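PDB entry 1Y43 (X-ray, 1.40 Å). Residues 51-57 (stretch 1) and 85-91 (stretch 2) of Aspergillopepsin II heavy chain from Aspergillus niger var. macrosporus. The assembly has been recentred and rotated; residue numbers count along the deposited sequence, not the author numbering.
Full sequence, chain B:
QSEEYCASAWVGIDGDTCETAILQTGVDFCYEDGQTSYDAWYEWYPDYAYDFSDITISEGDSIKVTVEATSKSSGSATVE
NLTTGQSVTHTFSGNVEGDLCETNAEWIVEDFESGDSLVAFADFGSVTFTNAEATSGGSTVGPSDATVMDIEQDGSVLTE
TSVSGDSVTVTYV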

# COMPACT_ATOMS: atom_id res chain seq x y z
N ASP B 51 -14.33 -0.24 1.53
CA ASP B 51 -14.01 -1.59 1.10
C ASP B 51 -14.61 -1.95 -0.25
O ASP B 51 -15.67 -1.44 -0.62
CB ASP B 51 -14.54 -2.64 2.08
CG ASP B 51 -14.03 -2.44 3.48
OD1 ASP B 51 -12.87 -2.02 3.66
OD2 ASP B 51 -14.81 -2.70 4.41
N PHE B 52 -13.89 -2.81 -0.97
CA PHE B 52 -14.35 -3.36 -2.24
C PHE B 52 -15.04 -4.65 -1.78
O PHE B 52 -14.37 -5.64 -1.48
CB PHE B 52 -13.17 -3.75 -3.12
CG PHE B 52 -12.60 -2.63 -3.91
CD1 PHE B 52 -13.35 -2.00 -4.90
CD2 PHE B 52 -11.27 -2.27 -3.75
CE1 PHE B 52 -12.78 -1.02 -5.73
CE2 PHE B 52 -10.70 -1.30 -4.57
CZ PHE B 52 -11.45 -0.68 -5.57
N SER B 53 -16.37 -4.64 -1.75
CA SER B 53 -17.14 -5.79 -1.30
C SER B 53 -17.34 -6.92 -2.31
O SER B 53 -17.73 -8.04 -1.94
CB SER B 53 -18.50 -5.32 -0.78
OG SER B 53 -18.32 -4.49 0.35
N ASP B 54 -17.09 -6.64 -3.58
CA ASP B 54 -17.28 -7.64 -4.63
C ASP B 54 -16.00 -8.36 -5.07
O ASP B 54 -15.84 -8.70 -6.24
CB ASP B 54 -18.01 -7.01 -5.83
CG ASP B 54 -17.33 -5.75 -6.37
OD1 ASP B 54 -16.49 -5.12 -5.67
OD2 ASP B 54 -17.65 -5.38 -7.53
N ILE B 55 -15.08 -8.56 -4.13
CA ILE B 55 -13.84 -9.27 -4.43
C ILE B 55 -13.38 -10.05 -3.21
O ILE B 55 -13.34 -9.54 -2.08
CB ILE B 55 -12.69 -8.35 -4.95
CG1 ILE B 55 -11.54 -9.21 -5.49
CG2 ILE B 55 -12.18 -7.42 -3.83
CD1 ILE B 55 -10.54 -8.47 -6.37
N THR B 56 -13.06 -11.32 -3.45
CA THR B 56 -12.61 -12.23 -2.40
C THR B 56 -11.08 -12.32 -2.41
O THR B 56 -10.47 -12.52 -3.47
CB THR B 56 -13.20 -13.62 -2.64
OG1 THR B 56 -14.63 -13.53 -2.59
CG2 THR B 56 -12.72 -14.60 -1.59
N ILE B 57 -10.48 -12.15 -1.24
CA ILE B 57 -9.04 -12.20 -1.04
C ILE B 57 -8.73 -13.37 -0.09
O ILE B 57 -9.32 -13.45 0.99
CB ILE B 57 -8.53 -10.89 -0.37
CG1 ILE B 57 -9.06 -9.64 -1.08
CG2 ILE B 57 -7.00 -10.89 -0.30
CD1 ILE B 57 -8.50 -9.40 -2.46
N GLY B 85 -9.08 -14.36 -11.08
CA GLY B 85 -9.54 -13.64 -12.25
C GLY B 85 -10.48 -12.47 -11.95
O GLY B 85 -11.06 -11.91 -12.89
N GLN B 86 -10.65 -12.11 -10.68
CA GLN B 86 -11.54 -11.00 -10.29
C GLN B 86 -10.79 -9.67 -10.38
O GLN B 86 -9.63 -9.59 -10.01
CB GLN B 86 -12.04 -11.14 -8.83
CG GLN B 86 -12.98 -12.32 -8.50
CD GLN B 86 -13.11 -12.54 -6.97
OE1 GLN B 86 -14.20 -12.53 -6.41
NE2 GLN B 86 -11.97 -12.73 -6.30
N SER B 87 -11.48 -8.62 -10.79
CA SER B 87 -10.88 -7.30 -10.92
C SER B 87 -11.95 -6.28 -10.59
O SER B 87 -13.09 -6.40 -11.06
CB SER B 87 -10.37 -7.10 -12.35
OG SER B 87 -9.68 -5.87 -12.49
N VAL B 88 -11.61 -5.33 -9.72
CA VAL B 88 -12.54 -4.27 -9.33
C VAL B 88 -11.82 -2.92 -9.44
O VAL B 88 -10.63 -2.81 -9.13
CB VAL B 88 -13.08 -4.46 -7.86
CG1 VAL B 88 -13.98 -5.70 -7.78
CG2 VAL B 88 -11.94 -4.60 -6.86
N THR B 89 -12.55 -1.91 -9.90
CA THR B 89 -11.99 -0.58 -10.05
C THR B 89 -12.95 0.45 -9.52
O THR B 89 -14.14 0.36 -9.79
CB THR B 89 -11.71 -0.20 -11.55
OG1 THR B 89 -10.73 -1.09 -12.11
CG2 THR B 89 -11.21 1.26 -11.69
N HIS B 90 -12.44 1.41 -8.75
CA HIS B 90 -13.26 2.52 -8.27
C HIS B 90 -12.75 3.75 -9.00
O HIS B 90 -11.55 4.04 -8.96
CB HIS B 90 -13.13 2.75 -6.77
CG HIS B 90 -13.96 3.90 -6.29
ND1 HIS B 90 -15.30 3.77 -6.00
CD2 HIS B 90 -13.67 5.22 -6.14
CE1 HIS B 90 -15.80 4.96 -5.70
NE2 HIS B 90 -14.82 5.84 -5.78
N THR B 91 -13.64 4.45 -9.69
CA THR B 91 -13.28 5.65 -10.42
C THR B 91 -13.69 6.89 -9.62
O THR B 91 -14.81 6.97 -9.11
CB THR B 91 -13.96 5.66 -11.80
OG1 THR B 91 -13.51 4.54 -12.57
CG2 THR B 91 -13.65 6.94 -12.57

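Stretch 2 runs as an extended strand, and alternate side chains point to opposite sides of it: the CA-to-CB bonds of Gln86, Val88 and His90 are directed toward stretch 1, those of Ser87 and Thr89 away. Stretch 1 leaves a strand near Phe52 and continues as loop. The nearest pair of CA atoms, Ile55 CA and Gln86 CA, is 6.5 Å apart, and no main-chain to main-chain hydrogen bond joins the two stretches. Side chains therefore fill the gap, burying 399 Å² in all.

Val88 is the centre of the contact. A β-branched residue is at home in a strand. With chi1 at -67° (m), Val88 CG2 sits over one face of the Phe52 ring, 3.6 Å from the centroid and only 16° off the ring normal, a CH-pi contact in which a methyl lies against the aromatic cloud; the ring atom closest to Val88 CG2 is Phe52 CD1, at 3.5 Å. Val88 CG2 also lies 4.1 Å from Ile55 CG2, and Val88 CG1 lies 4.1 Å from Ile55 CB and 3.3 Å from Asp54 OD1. The last is a contact with a carboxylate oxygen, not a hydrogen bond.

Phe52 points toward stretch 2 with chi1 at -84° (m) and chi2 at -64°, which carries its flat, buried ring alongside the strand. While one face receives the valine methyl, the ring edge reaches His90: Phe52 CE1 is 3.9 Å from His90 CB and equally 3.9 Å from His90 N. His90 begins toward stretch 1, but its t rotamer (chi1 179°) leads the imidazole away, so the histidine offers its aliphatic base to the phenylalanine.

At the other end, Gln86 combines reach with polarity. Its m, t conformation (chi1 -67°, chi2 166°) extends the chain and brings the amide to the backbone of Thr56. There NE2 donates to Thr56 O at 3.2 Å, while Thr56 N donates to Gln86 OE1 at 3.4 Å, a weak bond. An amide suits this place because it carries both a donor and an acceptor, and can thus answer both polar groups of one peptide-linked residue, much as a neighbouring strand would. Ile55, with both chi angles t, is fully extended; its CG1 packs 3.6 Å from Gln86 NE2, so the isoleucine touches both the amide and the valine.

Gly85, just before Gln86, has phi/psi of 82/9; a CB there would be jammed against the preceding carbonyl oxygen, which favours glycine irrespective of stretch 1.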